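Local coordinates for conserved hypothetical protein (Staphylococcus aureus subsp. aureus, PDB 2AP3), which is of unknown function but is probably a cell-wall binding lipoprotein, built as an elongated bundle of long helices, at residues E33-V38 and E86-K91; K40-L45 and K80-E85; K50-D55 and G65-D70. One frame throughout, in Å; residues are numbered along the deposited sequence.

The three contacts are nested along the chain like rungs of one hairpin: contact 3 (50-55 with 65-70) lies inside contact 2 (40-45 with 80-85), which lies inside contact 1 (33-38 with 86-91). Contacts 1 and 2 both join helix 33-50 to helix 61-96; their centres are about 10 Å apart and they touch through Val38 and Ile35 against Glu81, Lys84 and Glu85. Contact 3 uses the same long helix but pairs it with the loop after helix 33-50, with its centre about 19 Å from that of contact 2 and 29 Å from that of contact 1. The series therefore follows one antiparallel helix pair outward to its connecting loop.

Contact 1: residues E33-V38 and E86-K91; sequences EPIKTV and EDAIKK
Ile35 reaches helix 61-96 because its first torsion, chi1 -61°, puts CG1 beside the backbone N, and chi2 at 176° then extends CD1 to meet Ala88 and Ile89. Ile89 answers with a different shape: its CG1 also lies beside the backbone N, but chi2 of -65° folds CD1 round, and the CG1-CD1 arm is what Ile35 meets. The distances show how the two atoms of the Ile35 branch are used: CG1 meets Ala88 alone, whereas CD1 touches both residues. Ile35 CG1 is 3.7 Å from Ala88 CB, while the terminal Ile35 CD1 lies 3.6 Å from Ile89 CD1. The same Ile35 methyl is 3.8 Å from Ile89 CG1, which places it against the arm of Ile89 as well as its end. The two isoleucine side chains cross at about a right angle, one lying athwart the other, and the Ala88 methyl, CB, also lies 3.9 Å from Ile35 CD1. The short alanine side chain accords with the closest CA pair of the two segments, 7.0 Å between Ile35 CA and Ala88 CA.

In the fold this is where helix 33-50, early in its course, packs on helix 61-96 within the bundle of long helices. The interface is small, 120 Å² summed over both sides, and it is carried by apolar side chains, with Ile35 contributing about half of that area. Ile35 is also in touch with Glu85, one turn of helix 61-96 before Ile89. Behind the contact, Ile89 packs on Tyr126 and His129 of helix 109-150, and Glu86 forms a salt bridge with Lys137 of that same helix.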
ATOM      1  N   GLU A  33       2.547  -5.272  -9.895  1.00 28.63           N
ATOM      2  CA  GLU A  33       1.796  -4.429 -10.842  1.00 28.93           C
ATOM      3  C   GLU A  33       0.280  -4.424 -10.569  1.00 28.08           C
ATOM      4  O   GLU A  33      -0.364  -3.369 -10.676  1.00 27.69           O
ATOM      5  CB  GLU A  33       2.107  -4.811 -12.299  1.00 29.88           C
ATOM      6  CG  GLU A  33       1.538  -3.843 -13.338  1.00 32.69           C
ATOM      7  CD  GLU A  33       0.113  -4.183 -13.753  1.00 37.21           C
ATOM      8  OE1 GLU A  33      -0.560  -3.312 -14.355  1.00 39.76           O
ATOM      9  OE2 GLU A  33      -0.336  -5.321 -13.483  1.00 39.79           O
ATOM     10  N   PRO A  34      -0.300  -5.594 -10.224  1.00 27.56           N
ATOM     11  CA  PRO A  34      -1.707  -5.635  -9.793  1.00 26.62           C
ATOM     12  C   PRO A  34      -2.126  -4.629  -8.709  1.00 25.33           C
ATOM     13  O   PRO A  34      -3.307  -4.296  -8.643  1.00 25.40           O
ATOM     14  CB  PRO A  34      -1.863  -7.067  -9.288  1.00 27.36           C
ATOM     15  CG  PRO A  34      -0.933  -7.845 -10.185  1.00 27.05           C
ATOM     16  CD  PRO A  34       0.271  -6.957 -10.287  1.00 27.60           C
ATOM     17  N   ILE A  35      -1.195  -4.164  -7.870  1.00 23.16           N
ATOM     18  CA  ILE A  35      -1.489  -3.113  -6.882  1.00 21.53           C
ATOM     19  C   ILE A  35      -1.889  -1.811  -7.591  1.00 20.67           C
ATOM     20  O   ILE A  35      -2.742  -1.057  -7.091  1.00 19.25           O
ATOM     21  CB  ILE A  35      -0.299  -2.905  -5.884  1.00 21.18           C
ATOM     22  CG1 ILE A  35      -0.057  -4.211  -5.111  1.00 21.24           C
ATOM     23  CG2 ILE A  35      -0.528  -1.704  -4.955  1.00 22.25           C
ATOM     24  CD1 ILE A  35       1.142  -4.152  -4.190  1.00 21.98           C
ATOM     25  N   LYS A  36      -1.298  -1.541  -8.759  1.00 20.37           N
ATOM     26  CA  LYS A  36      -1.711  -0.373  -9.530  1.00 19.95           C
ATOM     27  C   LYS A  36      -3.170  -0.484  -9.999  1.00 19.13           C
ATOM     28  O   LYS A  36      -3.929   0.485  -9.942  1.00 18.62           O
ATOM     29  CB  LYS A  36      -0.781  -0.146 -10.726  1.00 20.71           C
ATOM     30  CG  LYS A  36       0.607   0.356 -10.344  1.00 24.39           C
ATOM     31  CD  LYS A  36       0.573   1.759  -9.744  1.00 26.62           C
ATOM     32  CE  LYS A  36       1.982   2.346  -9.677  1.00 29.44           C
ATOM     33  NZ  LYS A  36       2.032   3.571  -8.831  1.00 31.01           N
ATOM     34  N   THR A  37      -3.570  -1.685 -10.418  1.00 18.61           N
ATOM     35  CA  THR A  37      -4.947  -1.936 -10.864  1.00 18.42           C
ATOM     36  C   THR A  37      -5.912  -1.767  -9.696  1.00 17.31           C
ATOM     37  O   THR A  37      -6.996  -1.170  -9.848  1.00 16.42           O
ATOM     38  CB  THR A  37      -5.071  -3.363 -11.445  1.00 19.01           C
ATOM     39  OG1 THR A  37      -4.146  -3.501 -12.528  1.00 22.38           O
ATOM     40  CG2 THR A  37      -6.486  -3.617 -11.992  1.00 19.46           C
ATOM     41  N   VAL A  38      -5.522  -2.267  -8.527  1.00 16.54           N
ATOM     42  CA  VAL A  38      -6.329  -2.044  -7.303  1.00 15.89           C
ATOM     43  C   VAL A  38      -6.549  -0.545  -7.043  1.00 15.92           C
ATOM     44  O   VAL A  38      -7.667  -0.090  -6.768  1.00 15.70           O
ATOM     45  CB  VAL A  38      -5.647  -2.686  -6.061  1.00 16.63           C
ATOM     46  CG1 VAL A  38      -6.331  -2.232  -4.777  1.00 17.09           C
ATOM     47  CG2 VAL A  38      -5.628  -4.210  -6.204  1.00 18.70           C
ATOM     48  N   GLU A  86      -3.360  -6.070  -0.211  1.00 16.09           N
ATOM     49  CA  GLU A  86      -2.821  -6.739   0.964  1.00 16.68           C
ATOM     50  C   GLU A  86      -2.248  -8.087   0.588  1.00 16.72           C
ATOM     51  O   GLU A  86      -1.123  -8.422   1.010  1.00 16.90           O
ATOM     52  CB  GLU A  86      -3.910  -6.907   2.013  1.00 17.37           C
ATOM     53  CG  GLU A  86      -4.385  -5.557   2.566  1.00 16.79           C
ATOM     54  CD  GLU A  86      -5.415  -5.764   3.647  1.00 18.16           C
ATOM     55  OE1 GLU A  86      -6.616  -5.989   3.329  1.00 19.33           O
ATOM     56  OE2 GLU A  86      -5.008  -5.739   4.820  1.00 19.74           O
ATOM     57  N   ASP A  87      -2.994  -8.840  -0.218  1.00 17.58           N
ATOM     58  CA  ASP A  87      -2.570 -10.180  -0.653  1.00 18.43           C
ATOM     59  C   ASP A  87      -1.303 -10.094  -1.504  1.00 19.02           C
ATOM     60  O   ASP A  87      -0.428 -10.952  -1.412  1.00 19.45           O
ATOM     61  CB  ASP A  87      -3.694 -10.903  -1.422  1.00 19.17           C
ATOM     62  CG  ASP A  87      -4.896 -11.291  -0.527  1.00 20.28           C
ATOM     63  OD1 ASP A  87      -4.807 -11.261   0.716  1.00 21.55           O
ATOM     64  OD2 ASP A  87      -5.947 -11.662  -1.097  1.00 24.76           O
ATOM     65  N   ALA A  88      -1.187  -9.040  -2.308  1.00 18.32           N
ATOM     66  CA  ALA A  88      -0.052  -8.894  -3.205  1.00 19.09           C
ATOM     67  C   ALA A  88       1.203  -8.633  -2.397  1.00 19.34           C
ATOM     68  O   ALA A  88       2.257  -9.212  -2.669  1.00 20.50           O
ATOM     69  CB  ALA A  88      -0.288  -7.775  -4.177  1.00 19.82           C
ATOM     70  N   ILE A  89       1.090  -7.774  -1.394  1.00 19.34           N
ATOM     71  CA  ILE A  89       2.241  -7.438  -0.560  1.00 19.57           C
ATOM     72  C   ILE A  89       2.649  -8.653   0.251  1.00 20.61           C
ATOM     73  O   ILE A  89       3.840  -8.881   0.474  1.00 21.34           O
ATOM     74  CB  ILE A  89       1.974  -6.187   0.317  1.00 19.63           C
ATOM     75  CG1 ILE A  89       1.896  -4.945  -0.579  1.00 18.85           C
ATOM     76  CG2 ILE A  89       3.034  -6.053   1.423  1.00 19.66           C
ATOM     77  CD1 ILE A  89       3.248  -4.618  -1.286  1.00 20.07           C
ATOM     78  N   LYS A  90       1.665  -9.449   0.666  1.00 20.86           N
ATOM     79  CA  LYS A  90       1.971 -10.720   1.338  1.00 22.21           C
ATOM     80  C   LYS A  90       2.798 -11.613   0.411  1.00 22.77           C
ATOM     81  O   LYS A  90       3.812 -12.192   0.845  1.00 23.79           O
ATOM     82  CB  LYS A  90       0.704 -11.426   1.832  1.00 22.44           C
ATOM     83  CG  LYS A  90       0.970 -12.739   2.568  1.00 24.91           C
ATOM     84  CD  LYS A  90      -0.244 -13.169   3.387  1.00 29.31           C
ATOM     85  CE  LYS A  90      -0.258 -14.672   3.669  1.00 31.78           C
ATOM     86  NZ  LYS A  90       0.792 -15.122   4.636  1.00 34.89           N
ATOM     87  N   LYS A  91       2.394 -11.689  -0.855  1.00 22.64           N
ATOM     88  CA  LYS A  91       3.072 -12.540  -1.849  1.00 23.68           C
ATOM     89  C   LYS A  91       4.491 -12.027  -2.091  1.00 24.34           C
ATOM     90  O   LYS A  91       5.450 -12.802  -2.118  1.00 25.10           O
ATOM     91  CB  LYS A  91       2.266 -12.563  -3.153  1.00 23.76           C
ATOM     92  CG  LYS A  91       2.914 -13.305  -4.330  1.00 23.90           C
ATOM     93  CD  LYS A  91       2.036 -13.171  -5.578  1.00 24.34           C
ATOM     94  CE  LYS A  91       2.799 -13.374  -6.875  1.00 27.49           C
ATOM     95  NZ  LYS A  91       3.139 -14.794  -7.119  1.00 27.18           N
TER

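Contact 2: residues K40-L45 and K80-E85; sequences KKIAEL and KEFEKE
An antiparallel helix pair brings Ile42 and Lys41 of helix 33-50 against Glu81 and Phe82 of helix 61-96; the axes of segments 40-45 and 80-85 approach to 9.8 Å with a crossing angle of -161°. Glu81 is the central partner. Its chain bends at chi2, 57°, and presents its aliphatic part to helix 33-50: Glu81 CG is 3.8 Å from Ile42 CG1 and 3.7 Å from Lys41 CB. Lys41 therefore packs with the root of its side chain, while its charged end turns aside, leaving Lys41 NZ 5.4 Å from Glu81 OE2, too far for a salt bridge. The carboxylate is gripped instead from within its own helix, where Lys84 NZ donates to Glu81 OE1 at 2.9 Å, on the syn side and 21° out of the carboxylate plane. That bond would help fix the rotation of the head group and offset its charge.

Ile42 extends deeper than Lys41. Its CD1 lies 4.0 Å from Phe82 CB and stands at the edge of the phenyl ring, near the ring plane. Tyr136 of helix 109-150 touches both Ile42 and Phe82. The arrangement is that of an antiparallel helix pair in a bundle of long helices, with Ile42 and Phe82 meeting the third helix and the aliphatic part of Glu81 packed between the pair.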
ATOM      1  N   LYS A  40      -6.491   1.921  -9.169  1.00 14.27           N
ATOM      2  CA  LYS A  40      -7.447   2.464 -10.145  1.00 13.43           C
ATOM      3  C   LYS A  40      -8.888   2.091  -9.803  1.00 13.49           C
ATOM      4  O   LYS A  40      -9.792   2.913  -9.900  1.00 13.65           O
ATOM      5  CB  LYS A  40      -7.098   2.017 -11.556  1.00 13.78           C
ATOM      6  CG  LYS A  40      -5.838   2.665 -12.070  1.00 14.47           C
ATOM      7  CD  LYS A  40      -5.504   2.132 -13.453  1.00 18.02           C
ATOM      8  CE  LYS A  40      -4.107   2.548 -13.881  1.00 20.02           C
ATOM      9  NZ  LYS A  40      -3.924   2.233 -15.337  1.00 20.11           N
ATOM     10  N   LYS A  41      -9.095   0.842  -9.384  1.00 13.64           N
ATOM     11  CA  LYS A  41     -10.448   0.370  -9.094  1.00 13.17           C
ATOM     12  C   LYS A  41     -10.993   1.084  -7.852  1.00 11.95           C
ATOM     13  O   LYS A  41     -12.153   1.482  -7.812  1.00 12.84           O
ATOM     14  CB  LYS A  41     -10.437  -1.140  -8.881  1.00 13.78           C
ATOM     15  CG  LYS A  41     -10.207  -1.919 -10.173  1.00 17.44           C
ATOM     16  CD  LYS A  41     -11.444  -2.010 -11.038  1.00 22.14           C
ATOM     17  CE  LYS A  41     -11.092  -2.455 -12.460  1.00 25.71           C
ATOM     18  NZ  LYS A  41     -10.265  -3.695 -12.540  1.00 29.32           N
ATOM     19  N   ILE A  42     -10.146   1.271  -6.842  1.00 11.89           N
ATOM     20  CA  ILE A  42     -10.560   2.009  -5.661  1.00 11.86           C
ATOM     21  C   ILE A  42     -10.815   3.478  -5.996  1.00 11.51           C
ATOM     22  O   ILE A  42     -11.804   4.061  -5.529  1.00 12.26           O
ATOM     23  CB  ILE A  42      -9.568   1.824  -4.497  1.00 12.75           C
ATOM     24  CG1 ILE A  42      -9.682   0.379  -3.984  1.00 13.35           C
ATOM     25  CG2 ILE A  42      -9.876   2.806  -3.342  1.00 13.66           C
ATOM     26  CD1 ILE A  42      -8.600   0.060  -2.952  1.00 14.61           C
ATOM     27  N   ALA A  43     -10.015   4.042  -6.884  1.00 12.25           N
ATOM     28  CA  ALA A  43     -10.274   5.432  -7.312  1.00 12.45           C
ATOM     29  C   ALA A  43     -11.644   5.573  -7.996  1.00 12.08           C
ATOM     30  O   ALA A  43     -12.380   6.541  -7.754  1.00 12.68           O
ATOM     31  CB  ALA A  43      -9.157   5.956  -8.211  1.00 12.76           C
ATOM     32  N   GLU A  44     -12.004   4.607  -8.838  1.00 11.46           N
ATOM     33  CA  GLU A  44     -13.325   4.592  -9.450  1.00 11.20           C
ATOM     34  C   GLU A  44     -14.410   4.516  -8.377  1.00 11.32           C
ATOM     35  O   GLU A  44     -15.407   5.247  -8.444  1.00 12.09           O
ATOM     36  CB  GLU A  44     -13.457   3.449 -10.452  1.00 10.43           C
ATOM     37  CG  GLU A  44     -12.487   3.520 -11.636  1.00 13.03           C
ATOM     38  CD  GLU A  44     -12.907   4.501 -12.720  1.00 16.19           C
ATOM     39  OE1 GLU A  44     -14.046   5.002 -12.668  1.00 17.35           O
ATOM     40  OE2 GLU A  44     -12.084   4.750 -13.641  1.00 19.21           O
ATOM     41  N   LEU A  45     -14.188   3.669  -7.363  1.00 12.14           N
ATOM     42  CA  LEU A  45     -15.152   3.552  -6.280  1.00 12.42           C
ATOM     43  C   LEU A  45     -15.279   4.844  -5.473  1.00 12.92           C
ATOM     44  O   LEU A  45     -16.384   5.226  -5.077  1.00 13.52           O
ATOM     45  CB  LEU A  45     -14.767   2.377  -5.374  1.00 13.26           C
ATOM     46  CG  LEU A  45     -15.088   1.008  -5.988  1.00 12.86           C
ATOM     47  CD1 LEU A  45     -14.302  -0.094  -5.264  1.00 13.00           C
ATOM     48  CD2 LEU A  45     -16.587   0.729  -5.967  1.00 14.12           C
ATOM     49  N   LYS A  80     -12.978  -4.673  -0.009  1.00 11.18           N
ATOM     50  CA  LYS A  80     -12.798  -5.943  -0.708  1.00 12.69           C
ATOM     51  C   LYS A  80     -11.704  -5.779  -1.774  1.00 12.01           C
ATOM     52  O   LYS A  80     -10.777  -6.611  -1.887  1.00 12.95           O
ATOM     53  CB  LYS A  80     -14.116  -6.391  -1.329  1.00 13.08           C
ATOM     54  CG  LYS A  80     -14.062  -7.732  -2.068  1.00 16.75           C
ATOM     55  CD  LYS A  80     -13.568  -8.862  -1.162  1.00 18.45           C
ATOM     56  CE  LYS A  80     -14.551  -9.110  -0.014  1.00 21.12           C
ATOM     57  NZ  LYS A  80     -14.103 -10.171   0.959  1.00 24.80           N
ATOM     58  N   GLU A  81     -11.787  -4.709  -2.561  1.00 12.36           N
ATOM     59  CA  GLU A  81     -10.753  -4.462  -3.557  1.00 12.95           C
ATOM     60  C   GLU A  81      -9.382  -4.310  -2.889  1.00 12.48           C
ATOM     61  O   GLU A  81      -8.379  -4.849  -3.374  1.00 13.11           O
ATOM     62  CB  GLU A  81     -11.136  -3.234  -4.411  1.00 13.46           C
ATOM     63  CG  GLU A  81     -10.259  -2.998  -5.629  1.00 16.73           C
ATOM     64  CD  GLU A  81     -10.186  -4.170  -6.610  1.00 18.88           C
ATOM     65  OE1 GLU A  81     -11.155  -4.965  -6.762  1.00 20.44           O
ATOM     66  OE2 GLU A  81      -9.143  -4.259  -7.275  1.00 24.06           O
ATOM     67  N   PHE A  82      -9.322  -3.623  -1.744  1.00 11.79           N
ATOM     68  CA  PHE A  82      -8.040  -3.433  -1.065  1.00 12.54           C
ATOM     69  C   PHE A  82      -7.395  -4.748  -0.615  1.00 13.25           C
ATOM     70  O   PHE A  82      -6.178  -4.830  -0.527  1.00 13.43           O
ATOM     71  CB  PHE A  82      -8.186  -2.449   0.085  1.00 12.79           C
ATOM     72  CG  PHE A  82      -6.895  -2.067   0.732  1.00 13.11           C
ATOM     73  CD1 PHE A  82      -5.961  -1.300   0.047  1.00 14.01           C
ATOM     74  CD2 PHE A  82      -6.607  -2.470   2.015  1.00 12.06           C
ATOM     75  CE1 PHE A  82      -4.765  -0.933   0.668  1.00 15.07           C
ATOM     76  CE2 PHE A  82      -5.404  -2.117   2.647  1.00 14.29           C
ATOM     77  CZ  PHE A  82      -4.488  -1.350   1.950  1.00 14.47           C
ATOM     78  N   GLU A  83      -8.208  -5.772  -0.359  1.00 14.34           N
ATOM     79  CA  GLU A  83      -7.667  -7.100   0.004  1.00 14.79           C
ATOM     80  C   GLU A  83      -6.640  -7.561  -1.024  1.00 15.04           C
ATOM     81  O   GLU A  83      -5.657  -8.216  -0.657  1.00 15.87           O
ATOM     82  CB  GLU A  83      -8.772  -8.151   0.060  1.00 15.16           C
ATOM     83  CG  GLU A  83      -9.741  -7.962   1.215  1.00 14.88           C
ATOM     84  CD  GLU A  83     -10.751  -9.111   1.344  1.00 16.60           C
ATOM     85  OE1 GLU A  83     -10.408 -10.274   0.985  1.00 22.96           O
ATOM     86  OE2 GLU A  83     -11.881  -8.864   1.792  1.00 17.61           O
ATOM     87  N   LYS A  84      -6.900  -7.281  -2.304  1.00 14.91           N
ATOM     88  CA  LYS A  84      -5.981  -7.694  -3.369  1.00 15.21           C
ATOM     89  C   LYS A  84      -4.596  -7.058  -3.180  1.00 16.34           C
ATOM     90  O   LYS A  84      -3.577  -7.702  -3.444  1.00 15.66           O
ATOM     91  CB  LYS A  84      -6.550  -7.380  -4.757  1.00 16.47           C
ATOM     92  CG  LYS A  84      -7.821  -8.147  -5.105  1.00 18.31           C
ATOM     93  CD  LYS A  84      -8.439  -7.549  -6.360  1.00 20.13           C
ATOM     94  CE  LYS A  84      -9.800  -8.129  -6.670  1.00 21.53           C
ATOM     95  NZ  LYS A  84     -10.411  -7.532  -7.910  1.00 22.39           N
ATOM     96  N   GLU A  85      -4.559  -5.800  -2.738  1.00 15.02           N
ATOM     97  CA  GLU A  85      -3.274  -5.127  -2.443  1.00 15.40           C
ATOM     98  C   GLU A  85      -2.589  -5.797  -1.256  1.00 15.76           C
ATOM     99  O   GLU A  85      -1.396  -6.092  -1.290  1.00 15.84           O
ATOM    100  CB  GLU A  85      -3.457  -3.618  -2.207  1.00 14.88           C
ATOM    101  CG  GLU A  85      -2.153  -2.928  -1.735  1.00 16.01           C
ATOM    102  CD  GLU A  85      -2.237  -1.404  -1.716  1.00 16.18           C
ATOM    103  OE1 GLU A  85      -3.124  -0.833  -2.409  1.00 18.88           O
ATOM    104  OE2 GLU A  85      -1.427  -0.776  -0.972  1.00 17.77           O
TER

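Contact 3: residues K50-D55 and G65-D70; sequences KKLTED and GKAVKD
Leu52 and Asp55 make a loop-to-helix contact with Ala67 and Asp70: the loop that follows helix 33-50 folds down on the early part of helix 61-96, the helix it leads into. The closest CA pair is Asp55 CA and Ala67 CA, 5.8 Å apart. Ala67 is buried, and its methyl touches Asp55 at two atoms: Ala67 CB meets Asp55 CB at 3.6 Å and the carbonyl carbon Asp55 C at 3.8 Å. Here Asp55 packs through its carbon part.

Leu52 supplies the other half. With chi1 at -62° its CG lies beside the backbone N, and the isobutyl group lies against the helix. Leu52 CD1 is 4.0 Å from Asp70 CB, the two side chains crossing at about a right angle, and Leu52 CD2 makes a looser approach of 4.4 Å to Ala67 CB. The carboxylate of Asp70 is engaged one helical turn back in a salt bridge, where Lys66 NZ meets the syn lone pair of Asp70 OD2; the 2.5 Å between Lys66 NZ and Asp70 OD2 is doubtfully short, and the exact length carries little weight.

The loop opens with a type I beta turn from Lys50 to Thr53. The carbonyl oxygen of Lys50 accepts two bonds from the same face of its plane. One comes from the backbone N of Thr53; in the other, Thr53 OG1 donates to Lys50 O at 2.8 Å.

Leu52 also touches Leu71 and Asp55 touches Val63, extending the contact over successive turns of helix 61-96. Lys69 of that helix bonds to Asn151, in the connection between helix 109-150 and helix 157-195, so this end of the hairpin lies beside the turn between the next two helices.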
ATOM      1  N   LYS A  50     -18.456   9.818  -4.157  1.00 12.95           N
ATOM      2  CA  LYS A  50     -18.678  11.276  -4.148  1.00 13.70           C
ATOM      3  C   LYS A  50     -19.988  11.631  -4.821  1.00 13.60           C
ATOM      4  O   LYS A  50     -20.653  12.608  -4.457  1.00 14.26           O
ATOM      5  CB  LYS A  50     -17.534  12.016  -4.854  1.00 14.76           C
ATOM      6  CG  LYS A  50     -16.242  12.004  -4.097  1.00 17.88           C
ATOM      7  CD  LYS A  50     -15.172  12.624  -4.975  1.00 19.26           C
ATOM      8  CE  LYS A  50     -13.800  12.355  -4.474  1.00 23.05           C
ATOM      9  NZ  LYS A  50     -12.895  12.906  -5.487  1.00 23.34           N
ATOM     10  N   LYS A  51     -20.347  10.849  -5.825  1.00 13.93           N
ATOM     11  CA  LYS A  51     -21.575  11.106  -6.564  1.00 14.91           C
ATOM     12  C   LYS A  51     -22.859  10.747  -5.808  1.00 15.32           C
ATOM     13  O   LYS A  51     -23.955  10.883  -6.340  1.00 15.72           O
ATOM     14  CB  LYS A  51     -21.521  10.462  -7.942  1.00 15.06           C
ATOM     15  CG  LYS A  51     -20.509  11.192  -8.858  1.00 17.93           C
ATOM     16  CD  LYS A  51     -20.634  10.824 -10.303  1.00 22.71           C
ATOM     17  CE  LYS A  51     -19.643  11.668 -11.119  1.00 25.45           C
ATOM     18  NZ  LYS A  51     -19.748  11.453 -12.594  1.00 28.30           N
ATOM     19  N   LEU A  52     -22.717  10.304  -4.559  1.00 16.07           N
ATOM     20  CA  LEU A  52     -23.891  10.118  -3.699  1.00 17.61           C
ATOM     21  C   LEU A  52     -24.114  11.248  -2.674  1.00 18.34           C
ATOM     22  O   LEU A  52     -24.984  11.172  -1.797  1.00 18.01           O
ATOM     23  CB  LEU A  52     -23.813   8.763  -3.020  1.00 17.57           C
ATOM     24  CG  LEU A  52     -23.810   7.572  -3.974  1.00 20.09           C
ATOM     25  CD1 LEU A  52     -23.262   6.351  -3.279  1.00 21.60           C
ATOM     26  CD2 LEU A  52     -25.237   7.333  -4.517  1.00 20.75           C
ATOM     27  N   THR A  53     -23.362  12.327  -2.834  1.00 18.10           N
ATOM     28  CA  THR A  53     -23.342  13.410  -1.866  1.00 18.68           C
ATOM     29  C   THR A  53     -24.686  14.139  -1.818  1.00 19.35           C
ATOM     30  O   THR A  53     -25.180  14.476  -0.749  1.00 20.24           O
ATOM     31  CB  THR A  53     -22.164  14.392  -2.167  1.00 18.64           C
ATOM     32  OG1 THR A  53     -20.909  13.734  -1.941  1.00 19.08           O
ATOM     33  CG2 THR A  53     -22.215  15.646  -1.299  1.00 18.99           C
ATOM     34  N   GLU A  54     -25.280  14.360  -2.986  1.00 19.67           N
ATOM     35  CA  GLU A  54     -26.590  15.006  -3.059  1.00 20.35           C
ATOM     36  C   GLU A  54     -27.651  14.063  -2.479  1.00 18.77           C
ATOM     37  O   GLU A  54     -28.471  14.441  -1.605  1.00 19.07           O
ATOM     38  CB  GLU A  54     -26.896  15.366  -4.514  1.00 20.39           C
ATOM     39  CG  GLU A  54     -28.124  16.259  -4.736  1.00 23.48           C
ATOM     40  CD  GLU A  54     -28.390  16.530  -6.221  1.00 25.15           C
ATOM     41  OE1 GLU A  54     -28.006  17.618  -6.729  1.00 30.29           O
ATOM     42  OE2 GLU A  54     -28.975  15.645  -6.890  1.00 31.64           O
ATOM     43  N   ASP A  55     -27.600  12.803  -2.919  1.00 17.22           N
ATOM     44  CA  ASP A  55     -28.673  11.893  -2.582  1.00 14.89           C
ATOM     45  C   ASP A  55     -28.711  11.579  -1.089  1.00 14.14           C
ATOM     46  O   ASP A  55     -29.774  11.356  -0.554  1.00 14.03           O
ATOM     47  CB  ASP A  55     -28.614  10.601  -3.409  1.00 14.86           C
ATOM     48  CG  ASP A  55     -29.115  10.775  -4.822  1.00 17.00           C
ATOM     49  OD1 ASP A  55     -29.576  11.886  -5.190  1.00 16.01           O
ATOM     50  OD2 ASP A  55     -29.054   9.762  -5.563  1.00 16.11           O
ATOM     51  N   GLY A  65     -32.646   6.653   1.179  1.00 11.02           N
ATOM     52  CA  GLY A  65     -32.381   5.314   1.693  1.00 11.73           C
ATOM     53  C   GLY A  65     -31.510   4.516   0.755  1.00 11.03           C
ATOM     54  O   GLY A  65     -30.603   3.792   1.181  1.00 11.41           O
ATOM     55  N   LYS A  66     -31.763   4.634  -0.547  1.00 11.18           N
ATOM     56  CA  LYS A  66     -30.902   3.945  -1.515  1.00 11.42           C
ATOM     57  C   LYS A  66     -29.461   4.455  -1.442  1.00 11.11           C
ATOM     58  O   LYS A  66     -28.517   3.668  -1.543  1.00 11.50           O
ATOM     59  CB  LYS A  66     -31.441   4.033  -2.954  1.00 11.90           C
ATOM     60  CG  LYS A  66     -30.559   3.239  -3.927  1.00 14.37           C
ATOM     61  CD  LYS A  66     -31.061   3.269  -5.349  1.00 18.42           C
ATOM     62  CE  LYS A  66     -30.260   2.358  -6.265  1.00 21.33           C
ATOM     63  NZ  LYS A  66     -28.811   2.680  -6.385  1.00 25.33           N
ATOM     64  N   ALA A  67     -29.287   5.778  -1.282  1.00 10.98           N
ATOM     65  CA  ALA A  67     -27.928   6.350  -1.221  1.00 11.19           C
ATOM     66  C   ALA A  67     -27.202   5.794   0.007  1.00 11.25           C
ATOM     67  O   ALA A  67     -26.028   5.412  -0.067  1.00 10.40           O
ATOM     68  CB  ALA A  67     -27.978   7.867  -1.153  1.00 12.60           C
ATOM     69  N   VAL A  68     -27.909   5.728   1.130  1.00 11.25           N
ATOM     70  CA  VAL A  68     -27.270   5.219   2.357  1.00 11.48           C
ATOM     71  C   VAL A  68     -26.854   3.759   2.160  1.00 11.30           C
ATOM     72  O   VAL A  68     -25.725   3.367   2.465  1.00 11.82           O
ATOM     73  CB  VAL A  68     -28.221   5.348   3.544  1.00 12.13           C
ATOM     74  CG1 VAL A  68     -27.697   4.567   4.724  1.00 12.77           C
ATOM     75  CG2 VAL A  68     -28.397   6.807   3.896  1.00 12.91           C
ATOM     76  N   LYS A  69     -27.761   2.951   1.617  1.00 10.98           N
ATOM     77  CA  LYS A  69     -27.417   1.533   1.390  1.00 11.83           C
ATOM     78  C   LYS A  69     -26.279   1.381   0.373  1.00 10.78           C
ATOM     79  O   LYS A  69     -25.368   0.539   0.516  1.00 11.51           O
ATOM     80  CB  LYS A  69     -28.651   0.784   0.928  1.00 12.87           C
ATOM     81  CG  LYS A  69     -29.698   0.747   2.043  1.00 17.01           C
ATOM     82  CD  LYS A  69     -31.028   0.177   1.561  1.00 22.94           C
ATOM     83  CE  LYS A  69     -32.111   0.377   2.600  1.00 26.38           C
ATOM     84  NZ  LYS A  69     -31.741  -0.282   3.890  1.00 28.19           N
ATOM     85  N   ASP A  70     -26.279   2.247  -0.624  1.00 10.51           N
ATOM     86  CA  ASP A  70     -25.207   2.233  -1.615  1.00 10.49           C
ATOM     87  C   ASP A  70     -23.858   2.661  -1.029  1.00  9.97           C
ATOM     88  O   ASP A  70     -22.773   2.164  -1.448  1.00 10.81           O
ATOM     89  CB  ASP A  70     -25.596   3.139  -2.777  1.00 10.77           C
ATOM     90  CG  ASP A  70     -26.640   2.498  -3.679  1.00 12.63           C
ATOM     91  OD1 ASP A  70     -26.970   1.292  -3.530  1.00 17.21           O
ATOM     92  OD2 ASP A  70     -27.110   3.218  -4.584  1.00 16.32           O
TER